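Local coordinates for trans-2-enoyl-CoA reductase (PDB 4GGO), which catalyses the NADH-dependent reduction of the carbon-carbon double bond of crotonyl-CoA and longer trans-2-enoyl-CoA substrates to the saturated acyl-CoA in fatty acid synthesis, at residues A70-G75 and E105-E110; E29-Y34 and S66-A71; S354-K359 and E366-L371; P292-S297 and D348-V353; E208-W213 and T229-Y234. All coordinates share one frame; numbering follows the deposited sequence.

Interaction 1 of 5, residues A70-G75 and E105-E110; sequences AAFGYG and EAAKRE
The Phe72 ring meets helix 105-110 with its rim rather than with a face. Near the ring plane lie Glu110 CG and the peptide atoms Ala106 C and Ala107 N, while the methyl of Ala106 approaches at a slant. The rim atom CZ is 3.6 Å from Ala107 N and 3.7 Å from Ala106 CB, and the neighbouring CE1 is 3.5 Å from Glu110 CG. Phe103, from the same helix 95-110, adds an edge-to-face contact with the ring, and Ile32 of helix 21-38 packs against it too. Alanine suits Ala106 and Ala107 because its short side chain lets the ring reach the peptide backbone. Helices 61-74 and 95-110 pack side by side in the Rossmann-type part of the chain, the segment axes 11.0 Å apart at a shallow 33°. Glu110 contributes only its aliphatic part: CG lies beside its own backbone N (chi1 -67°), the chain bends at chi2, and the carboxylate plane stands 72° from the ring. Its OE2 forms a salt bridge with Lys36. With no hydrogen bond between the segments, cohesion is apolar; the glutamate lends methylene surface while its charge is satisfied by the lysine of helix 21-38.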
# COMPACT_ATOMS: atom_id res chain seq x y z
N ALA A 70 13.31 -4.29 0.00
CA ALA A 70 13.90 -5.62 0.06
C ALA A 70 15.01 -5.78 -0.97
O ALA A 70 16.09 -6.29 -0.65
CB ALA A 70 12.83 -6.69 -0.15
N ALA A 71 14.75 -5.33 -2.19
CA ALA A 71 15.70 -5.51 -3.29
C ALA A 71 16.89 -4.56 -3.22
O ALA A 71 18.04 -4.98 -3.25
CB ALA A 71 14.99 -5.38 -4.63
N PHE A 72 16.61 -3.26 -3.12
CA PHE A 72 17.67 -2.26 -3.23
C PHE A 72 18.25 -1.82 -1.89
O PHE A 72 19.23 -1.08 -1.84
CB PHE A 72 17.19 -1.06 -4.04
CG PHE A 72 16.79 -1.40 -5.44
CD1 PHE A 72 17.75 -1.59 -6.42
CD2 PHE A 72 15.46 -1.56 -5.78
CE1 PHE A 72 17.39 -1.91 -7.71
CE2 PHE A 72 15.09 -1.88 -7.07
CZ PHE A 72 16.06 -2.06 -8.04
N GLY A 73 17.64 -2.29 -0.80
CA GLY A 73 18.16 -2.01 0.53
C GLY A 73 18.90 -3.20 1.10
O GLY A 73 19.89 -3.04 1.81
N TYR A 74 18.41 -4.40 0.80
CA TYR A 74 18.97 -5.61 1.38
C TYR A 74 19.56 -6.57 0.35
O TYR A 74 20.23 -7.54 0.71
CB TYR A 74 17.92 -6.31 2.25
CG TYR A 74 17.55 -5.54 3.49
CD1 TYR A 74 18.27 -5.70 4.67
CD2 TYR A 74 16.49 -4.64 3.49
CE1 TYR A 74 17.94 -5.00 5.81
CE2 TYR A 74 16.16 -3.93 4.63
CZ TYR A 74 16.89 -4.11 5.79
OH TYR A 74 16.56 -3.41 6.92
N GLY A 75 19.31 -6.31 -0.93
CA GLY A 75 19.86 -7.12 -2.00
C GLY A 75 19.09 -8.41 -2.22
O GLY A 75 19.60 -9.36 -2.81
N GLU A 105 13.79 -3.29 -14.65
CA GLU A 105 14.91 -2.71 -15.39
C GLU A 105 16.02 -2.29 -14.44
O GLU A 105 17.20 -2.51 -14.70
CB GLU A 105 14.44 -1.52 -16.23
CG GLU A 105 15.52 -0.89 -17.08
CD GLU A 105 14.95 -0.07 -18.23
OE1 GLU A 105 13.92 -0.49 -18.80
OE2 GLU A 105 15.52 0.99 -18.55
N ALA A 106 15.64 -1.69 -13.31
CA ALA A 106 16.60 -1.27 -12.30
C ALA A 106 17.23 -2.47 -11.62
O ALA A 106 18.43 -2.49 -11.36
CB ALA A 106 15.93 -0.36 -11.28
N ALA A 107 16.41 -3.48 -11.32
CA ALA A 107 16.88 -4.69 -10.66
C ALA A 107 17.87 -5.45 -11.53
O ALA A 107 18.84 -6.02 -11.04
CB ALA A 107 15.71 -5.58 -10.29
N LYS A 108 17.61 -5.46 -12.84
CA LYS A 108 18.49 -6.13 -13.79
C LYS A 108 19.84 -5.43 -13.84
O LYS A 108 20.89 -6.07 -13.91
CB LYS A 108 17.84 -6.16 -15.17
CG LYS A 108 18.38 -7.23 -16.12
CD LYS A 108 19.46 -6.68 -17.04
CE LYS A 108 19.83 -7.69 -18.11
NZ LYS A 108 20.80 -7.13 -19.10
N ARG A 109 19.80 -4.10 -13.80
CA ARG A 109 21.01 -3.29 -13.83
C ARG A 109 21.88 -3.52 -12.60
O ARG A 109 23.11 -3.46 -12.67
CB ARG A 109 20.65 -1.80 -13.97
CG ARG A 109 21.84 -0.87 -14.06
CD ARG A 109 21.43 0.52 -14.52
NE ARG A 109 20.42 1.13 -13.66
CZ ARG A 109 19.20 1.47 -14.06
NH1 ARG A 109 18.83 1.26 -15.32
NH2 ARG A 109 18.35 2.02 -13.20
N GLU A 110 21.24 -3.80 -11.47
CA GLU A 110 21.95 -4.04 -10.22
C GLU A 110 22.48 -5.47 -10.12
O GLU A 110 23.30 -5.78 -9.27
CB GLU A 110 21.04 -3.75 -9.02
CG GLU A 110 20.66 -2.29 -8.86
CD GLU A 110 21.76 -1.46 -8.22
OE1 GLU A 110 22.78 -2.05 -7.81
OE2 GLU A 110 21.60 -0.23 -8.13

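Interaction 2 of 5, residues E29-Y34 and S66-A71; sequences EDQIEY and SRITAA
Ile68 is the side chain that joins helix 66-71 to helix 29-34, and its two ends have different surroundings. On the buried, wholly apolar side its CG2 rests against Ile32, 4.0 Å from both Ile32 CA and Ile32 CG1, the two isoleucines crossing at about a right angle. Here the backbones come nearest, 6.3 Å between Ile32 CA and Ile68 CA. Phe103 and Ala106 of helix 95-110 add to the apolar surroundings, Phe103 against Ile68 and Ala106 against Ile32. Toward the partly exposed side, CD1 of Ile68 makes its shorter contacts with Gln31, touching Gln31 CB at 3.7 Å and Gln31 OE1 at 3.8 Å. The position of CD1 follows from CG1 lying beside the backbone N (chi1 -69°) and an extended continuation to the terminal methyl. Gln31 is suited to this margin: its CB methylene packs, and OE1 also lies against the methyl, while NE2 makes a weak hydrogen bond to Gly27 O, one turn back. Helix 61-74 is the first helix of the Rossmann fold, following strand 52-56 and the glycine-containing turn that binds NAD(+), and helix 21-38 packs against it. No hydrogen bond crosses between the segments, so cohesion comes from van der Waals contact of the isoleucines and the CB of Gln31, and the amide marks the change to a more polar margin.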
# COMPACT_ATOMS: atom_id res chain seq x y z
N GLU A 29 12.60 5.34 -9.37
CA GLU A 29 14.02 5.64 -9.19
C GLU A 29 14.28 6.47 -7.93
O GLU A 29 15.27 6.24 -7.23
CB GLU A 29 14.58 6.35 -10.42
CG GLU A 29 14.78 5.45 -11.62
CD GLU A 29 15.28 6.19 -12.84
OE1 GLU A 29 15.00 7.41 -12.95
OE2 GLU A 29 15.95 5.57 -13.69
N ASP A 30 13.40 7.43 -7.65
CA ASP A 30 13.54 8.26 -6.46
C ASP A 30 13.41 7.43 -5.19
O ASP A 30 14.10 7.69 -4.20
CB ASP A 30 12.50 9.39 -6.45
CG ASP A 30 12.81 10.47 -7.47
OD1 ASP A 30 13.92 10.46 -8.04
OD2 ASP A 30 11.94 11.34 -7.69
N GLN A 31 12.53 6.43 -5.21
CA GLN A 31 12.36 5.55 -4.06
C GLN A 31 13.59 4.67 -3.87
O GLN A 31 14.00 4.40 -2.75
CB GLN A 31 11.11 4.69 -4.22
CG GLN A 31 9.80 5.47 -4.17
CD GLN A 31 8.58 4.57 -4.27
OE1 GLN A 31 8.42 3.64 -3.49
NE2 GLN A 31 7.72 4.85 -5.25
N ILE A 32 14.17 4.23 -4.99
CA ILE A 32 15.39 3.43 -4.95
C ILE A 32 16.54 4.24 -4.37
O ILE A 32 17.29 3.75 -3.53
CB ILE A 32 15.77 2.91 -6.35
CG1 ILE A 32 14.69 1.98 -6.89
CG2 ILE A 32 17.11 2.19 -6.32
CD1 ILE A 32 14.90 1.56 -8.33
N GLU A 33 16.66 5.49 -4.82
CA GLU A 33 17.72 6.37 -4.34
C GLU A 33 17.60 6.62 -2.84
O GLU A 33 18.61 6.65 -2.13
CB GLU A 33 17.74 7.69 -5.11
CG GLU A 33 18.83 8.65 -4.65
CD GLU A 33 18.84 9.95 -5.43
OE1 GLU A 33 18.10 10.06 -6.43
OE2 GLU A 33 19.59 10.87 -5.04
N TYR A 34 16.37 6.81 -2.37
CA TYR A 34 16.15 7.01 -0.94
C TYR A 34 16.54 5.76 -0.16
O TYR A 34 17.19 5.85 0.88
CB TYR A 34 14.69 7.37 -0.64
CG TYR A 34 14.41 7.51 0.84
CD1 TYR A 34 14.65 8.71 1.50
CD2 TYR A 34 13.93 6.44 1.58
CE1 TYR A 34 14.41 8.84 2.85
CE2 TYR A 34 13.69 6.56 2.94
CZ TYR A 34 13.93 7.76 3.57
OH TYR A 34 13.69 7.89 4.92
N SER A 66 7.79 -1.98 -0.50
CA SER A 66 8.24 -3.20 0.16
C SER A 66 9.21 -3.98 -0.73
O SER A 66 10.19 -4.54 -0.24
CB SER A 66 7.05 -4.08 0.54
OG SER A 66 6.15 -3.37 1.38
N ARG A 67 8.92 -4.01 -2.02
CA ARG A 67 9.78 -4.71 -2.97
C ARG A 67 11.09 -3.95 -3.15
O ARG A 67 12.17 -4.54 -3.17
CB ARG A 67 9.07 -4.90 -4.31
CG ARG A 67 9.64 -6.05 -5.14
CD ARG A 67 8.99 -6.13 -6.51
NE ARG A 67 9.53 -7.25 -7.29
CZ ARG A 67 9.21 -7.51 -8.55
NH1 ARG A 67 8.35 -6.73 -9.20
NH2 ARG A 67 9.75 -8.54 -9.17
N ILE A 68 10.98 -2.63 -3.28
CA ILE A 68 12.15 -1.77 -3.44
C ILE A 68 13.07 -1.83 -2.22
O ILE A 68 14.29 -1.91 -2.37
CB ILE A 68 11.73 -0.31 -3.71
CG1 ILE A 68 11.08 -0.20 -5.10
CG2 ILE A 68 12.92 0.63 -3.61
CD1 ILE A 68 10.62 1.20 -5.44
N THR A 69 12.49 -1.79 -1.03
CA THR A 69 13.28 -1.87 0.20
C THR A 69 14.01 -3.20 0.31
O THR A 69 15.19 -3.25 0.67
CB THR A 69 12.41 -1.65 1.46
OG1 THR A 69 11.76 -0.37 1.38
CG2 THR A 69 13.26 -1.70 2.72
N ALA A 70 13.31 -4.29 0.00
CA ALA A 70 13.90 -5.62 0.06
C ALA A 70 15.01 -5.78 -0.97
O ALA A 70 16.09 -6.29 -0.65
CB ALA A 70 12.83 -6.69 -0.15
N ALA A 71 14.75 -5.33 -2.19
CA ALA A 71 15.70 -5.51 -3.29
C ALA A 71 16.89 -4.56 -3.22
O ALA A 71 18.04 -4.98 -3.25
CB ALA A 71 14.99 -5.38 -4.63

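Interaction 3 of 5, residues S354-K359 and E366-L371; sequences SALMEK and ESLTDL
Lys359 O, near the end of helix 347-359, accepts a hydrogen bond from Asn364 ND2, in the short connection between the segments, and Leu368 CD2 packs 3.6 Å from that same Lys359 O. Leu368 also meets Leu356; the two leucines lie alongside, pointing opposite ways. Their closest side-chain pair is Leu356 CD1 with Leu368 CG at 3.9 Å, but both methyls of Leu356 also lie against the backbone: its CD2 is 3.5 Å and its CD1 3.7 Å from Leu368 O. That forked end is brought forward by CG standing anti to the backbone N (chi1 -170°). Leu368 instead adopts a chi1 of -109°, away from the staggered values, which may reflect a strained fit. The segments form a helix-loop-helix connection in which the chain doubles back: helix 347-359 ends, a few residues lead into the short helix 365-368, and helix 371-380 begins. Asp370 is the N-cap of this last helix, its OD1 taking a hydrogen bond from Gly373 N, while OD2 pairs with Lys303 of helix 291-305. Among the contacting residues, the Lys359 chain gives only its first methylene, CB, to Leu368 CD2 at 3.9 Å; beyond it the chain leads away, as suits a charged residue at the exposed surface.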
# COMPACT_ATOMS: atom_id res chain seq x y z
N SER A 354 -6.58 17.56 15.17
CA SER A 354 -7.97 17.81 15.56
C SER A 354 -8.26 19.30 15.69
O SER A 354 -9.32 19.77 15.27
CB SER A 354 -8.29 17.09 16.87
OG SER A 354 -8.34 15.68 16.68
N ALA A 355 -7.33 20.03 16.29
CA ALA A 355 -7.48 21.48 16.43
C ALA A 355 -7.46 22.15 15.06
O ALA A 355 -8.20 23.10 14.81
CB ALA A 355 -6.38 22.04 17.32
N LEU A 356 -6.61 21.63 14.18
CA LEU A 356 -6.46 22.19 12.84
C LEU A 356 -7.72 21.99 12.00
O LEU A 356 -8.15 22.90 11.29
CB LEU A 356 -5.25 21.57 12.14
CG LEU A 356 -4.81 22.20 10.82
CD1 LEU A 356 -4.59 23.70 10.99
CD2 LEU A 356 -3.55 21.53 10.30
N MET A 357 -8.32 20.80 12.09
CA MET A 357 -9.51 20.49 11.31
C MET A 357 -10.70 21.37 11.67
O MET A 357 -11.56 21.65 10.83
CB MET A 357 -9.89 19.01 11.47
CG MET A 357 -8.91 18.04 10.80
SD MET A 357 -9.52 16.34 10.75
CE MET A 357 -9.45 15.89 12.48
N GLU A 358 -10.76 21.82 12.92
CA GLU A 358 -11.85 22.67 13.39
C GLU A 358 -11.73 24.10 12.88
O GLU A 358 -12.72 24.84 12.83
CB GLU A 358 -11.92 22.67 14.92
CG GLU A 358 -12.43 21.38 15.53
CD GLU A 358 -12.53 21.45 17.04
OE1 GLU A 358 -12.08 22.46 17.63
OE2 GLU A 358 -13.05 20.49 17.65
N LYS A 359 -10.52 24.50 12.50
CA LYS A 359 -10.27 25.88 12.08
C LYS A 359 -10.29 26.05 10.56
O LYS A 359 -10.31 27.17 10.06
CB LYS A 359 -8.93 26.36 12.65
CG LYS A 359 -8.83 26.25 14.16
CD LYS A 359 -7.43 26.60 14.64
CE LYS A 359 -7.32 26.43 16.15
NZ LYS A 359 -8.24 27.33 16.89
N GLU A 366 -5.94 26.11 1.76
CA GLU A 366 -4.65 25.99 1.09
C GLU A 366 -3.50 26.41 2.01
O GLU A 366 -2.39 25.90 1.90
CB GLU A 366 -4.64 26.83 -0.19
CG GLU A 366 -3.37 26.71 -1.02
CD GLU A 366 -3.21 25.35 -1.66
OE1 GLU A 366 -4.23 24.65 -1.85
OE2 GLU A 366 -2.06 24.97 -1.98
N SER A 367 -3.79 27.33 2.92
CA SER A 367 -2.78 27.85 3.84
C SER A 367 -2.69 27.03 5.13
O SER A 367 -1.60 26.79 5.64
CB SER A 367 -3.07 29.32 4.17
OG SER A 367 -2.10 29.83 5.07
N LEU A 368 -3.84 26.60 5.64
CA LEU A 368 -3.89 25.88 6.91
C LEU A 368 -3.48 24.41 6.78
O LEU A 368 -2.90 23.85 7.70
CB LEU A 368 -5.29 25.97 7.52
CG LEU A 368 -5.45 26.83 8.77
CD1 LEU A 368 -5.16 28.29 8.46
CD2 LEU A 368 -6.85 26.67 9.36
N THR A 369 -3.81 23.79 5.65
CA THR A 369 -3.49 22.38 5.44
C THR A 369 -2.56 22.18 4.25
O THR A 369 -2.32 23.10 3.47
CB THR A 369 -4.77 21.54 5.21
OG1 THR A 369 -5.37 21.90 3.96
CG2 THR A 369 -5.76 21.76 6.34
N ASP A 370 -2.03 20.97 4.13
CA ASP A 370 -1.11 20.65 3.04
C ASP A 370 -1.87 20.11 1.84
O ASP A 370 -1.71 18.95 1.46
CB ASP A 370 -0.06 19.64 3.51
CG ASP A 370 1.08 19.48 2.51
OD1 ASP A 370 1.23 20.36 1.64
OD2 ASP A 370 1.82 18.48 2.60
N LEU A 371 -2.70 20.96 1.24
CA LEU A 371 -3.42 20.60 0.03
C LEU A 371 -2.43 20.39 -1.11
O LEU A 371 -2.67 19.58 -2.01
CB LEU A 371 -4.44 21.67 -0.34
CG LEU A 371 -5.61 21.86 0.63
CD1 LEU A 371 -6.60 22.87 0.08
CD2 LEU A 371 -6.29 20.53 0.91

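Interaction 4 of 5, residues P292-S297 and D348-V353; sequences PLYLAS and DVQKAV
Tyr294 and Gln350 meet at about a right angle, the ring and amide planes turned 43° from each other. Gln350 NE2 gives its hydrogen to Tyr294 OH at 3.0 Å, nearly straight at 162°, the hydroxyl oxygen lying close to the amide plane. Tyr294 OH also bonds Glu344 OE2, and Gln350 NE2 bonds Glu344 O, so one residue holds both groups of the pair. The ring swings toward helix 348-353 because its CG is anti to the backbone N (chi1 167°). Nearer the CB end of the ring, Val353 crosses it at roughly a right angle and presses CG1 at a slant against Tyr294 CD1, 3.6 Å away. The axes of segments 292-297 and 348-353, 10.7 Å apart, cross steeply in the part of the enzyme beside the substrate site: Tyr234, which binds substrate, touches Tyr294, and its OH bonds Glu344 OE2 as well. Valine is compact enough to fit where the backbones come closest, 5.7 Å between the CA atoms of Ser297 and Val353. Ser297 CB packs 3.9 Å from Val353 CG1. The hydroxyl of Ser297 turns back to its own helix, giving Leu293 O a 2.7 Å bond from the face of that carbonyl opposite to Ser297 N.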
# COMPACT_ATOMS: atom_id res chain seq x y z
N PRO A 292 -10.00 12.96 3.41
CA PRO A 292 -9.14 13.91 2.69
C PRO A 292 -8.77 15.13 3.53
O PRO A 292 -7.64 15.62 3.42
CB PRO A 292 -10.02 14.34 1.51
CG PRO A 292 -10.99 13.23 1.34
CD PRO A 292 -11.29 12.78 2.73
N LEU A 293 -9.69 15.60 4.37
CA LEU A 293 -9.42 16.73 5.24
C LEU A 293 -8.45 16.34 6.35
O LEU A 293 -7.57 17.11 6.72
CB LEU A 293 -10.72 17.27 5.85
CG LEU A 293 -10.55 18.41 6.86
CD1 LEU A 293 -9.88 19.61 6.21
CD2 LEU A 293 -11.88 18.80 7.47
N TYR A 294 -8.63 15.13 6.88
CA TYR A 294 -7.74 14.61 7.91
C TYR A 294 -6.31 14.47 7.39
O TYR A 294 -5.37 14.94 8.03
CB TYR A 294 -8.25 13.26 8.42
CG TYR A 294 -7.24 12.51 9.26
CD1 TYR A 294 -6.89 12.96 10.52
CD2 TYR A 294 -6.64 11.35 8.78
CE1 TYR A 294 -5.97 12.28 11.30
CE2 TYR A 294 -5.71 10.66 9.55
CZ TYR A 294 -5.38 11.14 10.80
OH TYR A 294 -4.46 10.46 11.57
N LEU A 295 -6.16 13.82 6.24
CA LEU A 295 -4.85 13.60 5.64
C LEU A 295 -4.14 14.90 5.30
O LEU A 295 -2.95 15.04 5.56
CB LEU A 295 -4.97 12.74 4.37
CG LEU A 295 -5.33 11.27 4.58
CD1 LEU A 295 -5.49 10.57 3.25
CD2 LEU A 295 -4.27 10.58 5.43
N ALA A 296 -4.87 15.85 4.72
CA ALA A 296 -4.31 17.16 4.41
C ALA A 296 -3.83 17.86 5.68
O ALA A 296 -2.79 18.51 5.68
CB ALA A 296 -5.34 18.01 3.68
N SER A 297 -4.59 17.71 6.75
CA SER A 297 -4.23 18.28 8.03
C SER A 297 -3.08 17.50 8.66
O SER A 297 -2.18 18.09 9.27
CB SER A 297 -5.43 18.29 8.98
OG SER A 297 -6.53 18.97 8.39
N ASP A 348 0.35 14.11 20.61
CA ASP A 348 0.69 15.47 20.21
C ASP A 348 0.33 15.73 18.75
O ASP A 348 -0.06 16.83 18.38
CB ASP A 348 2.17 15.76 20.48
CG ASP A 348 3.10 14.98 19.58
OD1 ASP A 348 3.20 13.74 19.74
OD2 ASP A 348 3.76 15.61 18.72
N VAL A 349 0.45 14.69 17.92
CA VAL A 349 0.06 14.80 16.52
C VAL A 349 -1.46 14.89 16.38
O VAL A 349 -1.97 15.80 15.72
CB VAL A 349 0.59 13.61 15.69
CG1 VAL A 349 -0.04 13.62 14.29
CG2 VAL A 349 2.11 13.65 15.60
N GLN A 350 -2.17 13.96 17.00
CA GLN A 350 -3.63 13.89 16.88
C GLN A 350 -4.35 15.12 17.43
O GLN A 350 -5.36 15.55 16.89
CB GLN A 350 -4.16 12.61 17.54
CG GLN A 350 -3.85 11.34 16.76
CD GLN A 350 -4.44 11.35 15.36
OE1 GLN A 350 -5.63 11.61 15.18
NE2 GLN A 350 -3.61 11.07 14.37
N LYS A 351 -3.82 15.68 18.52
CA LYS A 351 -4.42 16.88 19.09
C LYS A 351 -4.20 18.09 18.19
O LYS A 351 -5.09 18.93 18.04
CB LYS A 351 -3.88 17.13 20.50
CG LYS A 351 -4.42 16.15 21.53
CD LYS A 351 -4.16 16.61 22.95
CE LYS A 351 -2.67 16.69 23.23
NZ LYS A 351 -2.40 16.98 24.67
N ALA A 352 -3.03 18.16 17.56
CA ALA A 352 -2.73 19.23 16.63
C ALA A 352 -3.59 19.12 15.37
O ALA A 352 -4.06 20.12 14.84
CB ALA A 352 -1.26 19.22 16.27
N VAL A 353 -3.80 17.89 14.90
CA VAL A 353 -4.63 17.65 13.73
C VAL A 353 -6.09 17.99 14.01
O VAL A 353 -6.76 18.63 13.19
CB VAL A 353 -4.52 16.19 13.24
CG1 VAL A 353 -5.53 15.92 12.13
CG2 VAL A 353 -3.11 15.90 12.75

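Interaction 5 of 5, residues E208-W213 and T229-Y234; sequences EDWERW and TLAYSY
Trp210 extends from helix 208-213 onto strand 229-233, its CB directed at the strand and its CG anti to the backbone N (chi1 180°). In the five-membered ring, CD1 passes 3.9 Å from Thr229 OG1, and NE1 then donates a 2.9 Å bond to that same Thr229 OG1. The angle of 166° and a hydroxyl almost in the ring plane make this bond well aligned. Farther round the rim, CZ2 comes 3.9 Å from Thr229 CG2 and skirts the peptide carbon Leu230 C. At the far side, CZ3 reaches Ala231 CB at 3.6 Å; that methyl sits over the face of the six-membered ring, 13° off its normal, as a CH-pi contact. Alanine suits the place because its small methyl lets the indole lie close over the strand, and threonine offers an acceptor. Leu256 and Ala260 of helix 248-266 also pack on the indole. This is helix-on-sheet packing in the Rossmann fold, segment 208-213 running nearly antiparallel to the strand. Thr229 OG1 accepts from the indole and passes its own hydrogen to Ile144 O on the neighbouring strand, so the N-H is satisfied and the two bonds fix the threonine hydroxyl's rotation in a buried helix-sheet layer.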
# COMPACT_ATOMS: atom_id res chain seq x y z
N GLU A 208 -8.72 -13.98 3.76
CA GLU A 208 -8.94 -15.27 3.10
C GLU A 208 -7.86 -15.60 2.07
O GLU A 208 -7.25 -16.67 2.12
CB GLU A 208 -10.32 -15.34 2.46
CG GLU A 208 -11.46 -15.51 3.45
CD GLU A 208 -12.76 -15.93 2.78
OE1 GLU A 208 -12.83 -15.90 1.54
OE2 GLU A 208 -13.71 -16.30 3.51
N ASP A 209 -7.61 -14.67 1.15
CA ASP A 209 -6.63 -14.90 0.09
C ASP A 209 -5.22 -15.00 0.65
O ASP A 209 -4.40 -15.78 0.17
CB ASP A 209 -6.69 -13.79 -0.95
CG ASP A 209 -5.74 -14.03 -2.11
OD1 ASP A 209 -5.82 -15.11 -2.73
OD2 ASP A 209 -4.91 -13.14 -2.39
N TRP A 210 -4.94 -14.19 1.67
CA TRP A 210 -3.65 -14.21 2.35
C TRP A 210 -3.36 -15.60 2.89
O TRP A 210 -2.29 -16.17 2.63
CB TRP A 210 -3.66 -13.19 3.50
CG TRP A 210 -2.39 -13.11 4.28
CD1 TRP A 210 -1.14 -13.48 3.86
CD2 TRP A 210 -2.24 -12.63 5.62
NE1 TRP A 210 -0.23 -13.25 4.86
CE2 TRP A 210 -0.88 -12.73 5.95
CE3 TRP A 210 -3.13 -12.12 6.57
CZ2 TRP A 210 -0.38 -12.35 7.19
CZ3 TRP A 210 -2.63 -11.74 7.80
CH2 TRP A 210 -1.27 -11.85 8.10
N GLU A 211 -4.31 -16.15 3.63
CA GLU A 211 -4.18 -17.48 4.21
C GLU A 211 -4.08 -18.54 3.11
O GLU A 211 -3.37 -19.53 3.26
CB GLU A 211 -5.35 -17.77 5.14
CG GLU A 211 -5.17 -19.02 6.00
CD GLU A 211 -6.29 -19.19 7.01
OE1 GLU A 211 -7.42 -18.73 6.73
OE2 GLU A 211 -6.04 -19.79 8.08
N ARG A 212 -4.79 -18.31 2.01
CA ARG A 212 -4.76 -19.23 0.88
C ARG A 212 -3.37 -19.24 0.25
O ARG A 212 -2.86 -20.30 -0.12
CB ARG A 212 -5.82 -18.86 -0.15
CG ARG A 212 -6.11 -19.95 -1.17
CD ARG A 212 -7.14 -19.50 -2.19
NE ARG A 212 -7.49 -20.56 -3.13
CZ ARG A 212 -8.59 -21.30 -3.04
NH1 ARG A 212 -9.45 -21.10 -2.05
NH2 ARG A 212 -8.83 -22.24 -3.94
N TRP A 213 -2.77 -18.06 0.13
CA TRP A 213 -1.41 -17.95 -0.39
C TRP A 213 -0.43 -18.71 0.49
O TRP A 213 0.40 -19.47 -0.01
CB TRP A 213 -0.98 -16.48 -0.47
CG TRP A 213 -1.32 -15.81 -1.77
CD1 TRP A 213 -2.40 -15.02 -2.03
CD2 TRP A 213 -0.56 -15.87 -2.99
NE1 TRP A 213 -2.36 -14.58 -3.34
CE2 TRP A 213 -1.24 -15.09 -3.94
CE3 TRP A 213 0.63 -16.51 -3.36
CZ2 TRP A 213 -0.78 -14.94 -5.25
CZ3 TRP A 213 1.09 -16.35 -4.65
CH2 TRP A 213 0.39 -15.57 -5.58
N THR A 229 5.47 -13.19 7.40
CA THR A 229 4.44 -12.74 6.47
C THR A 229 3.59 -11.62 7.08
O THR A 229 3.17 -11.70 8.23
CB THR A 229 3.56 -13.90 5.94
OG1 THR A 229 2.64 -13.41 4.96
CG2 THR A 229 2.79 -14.57 7.07
N LEU A 230 3.37 -10.56 6.30
CA LEU A 230 2.67 -9.39 6.79
C LEU A 230 1.51 -9.02 5.88
O LEU A 230 1.58 -9.18 4.66
CB LEU A 230 3.62 -8.19 6.88
CG LEU A 230 4.96 -8.37 7.59
CD1 LEU A 230 5.74 -7.07 7.57
CD2 LEU A 230 4.76 -8.84 9.02
N ALA A 231 0.43 -8.52 6.48
CA ALA A 231 -0.66 -7.92 5.72
C ALA A 231 -0.86 -6.49 6.21
O ALA A 231 -1.01 -6.26 7.41
CB ALA A 231 -1.94 -8.73 5.89
N TYR A 232 -0.83 -5.54 5.29
CA TYR A 232 -0.94 -4.14 5.65
C TYR A 232 -2.38 -3.74 5.92
O TYR A 232 -3.31 -4.26 5.30
CB TYR A 232 -0.33 -3.26 4.55
CG TYR A 232 1.16 -3.44 4.41
CD1 TYR A 232 1.96 -3.67 5.52
CD2 TYR A 232 1.77 -3.41 3.16
CE1 TYR A 232 3.33 -3.84 5.40
CE2 TYR A 232 3.14 -3.58 3.03
CZ TYR A 232 3.91 -3.80 4.16
OH TYR A 232 5.27 -3.97 4.04
N SER A 233 -2.56 -2.81 6.86
CA SER A 233 -3.89 -2.37 7.25
C SER A 233 -3.84 -0.95 7.80
O SER A 233 -2.80 -0.29 7.76
CB SER A 233 -4.48 -3.32 8.30
OG SER A 233 -5.80 -2.94 8.64
N TYR A 234 -4.97 -0.48 8.33
CA TYR A 234 -5.07 0.88 8.83
C TYR A 234 -6.10 0.97 9.95
O TYR A 234 -7.14 0.31 9.89
CB TYR A 234 -5.43 1.84 7.70
CG TYR A 234 -5.39 3.31 8.07
CD1 TYR A 234 -4.23 3.88 8.59
CD2 TYR A 234 -6.50 4.12 7.89
CE1 TYR A 234 -4.19 5.21 8.93
CE2 TYR A 234 -6.46 5.46 8.23
CZ TYR A 234 -5.30 6.00 8.74
OH TYR A 234 -5.27 7.34 9.08

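Along the chain interactions 2 and 1 come first, then 5, then 4 and 3. Interactions 1 and 2 share helix 61-74, centres 8 Å apart; helices 21-38, 61-74 and 95-110 thus form one packed group around Ile32. Interactions 3 and 4 pair up likewise through helix 347-359, also 8 Å between centres. The two groups lie far apart, about 28 Å between the centres of interactions 2 and 4. Interaction 5, on interior strand 227-233 of the seven-stranded parallel sheet, links them: Tyr232 OH reaches Ser66 OG of interaction 2, and Tyr234 touches Tyr294 of interaction 4. Strand 227-233 and the residue following it thereby connect the NAD(+)-binding side with the helices bordering the substrate site.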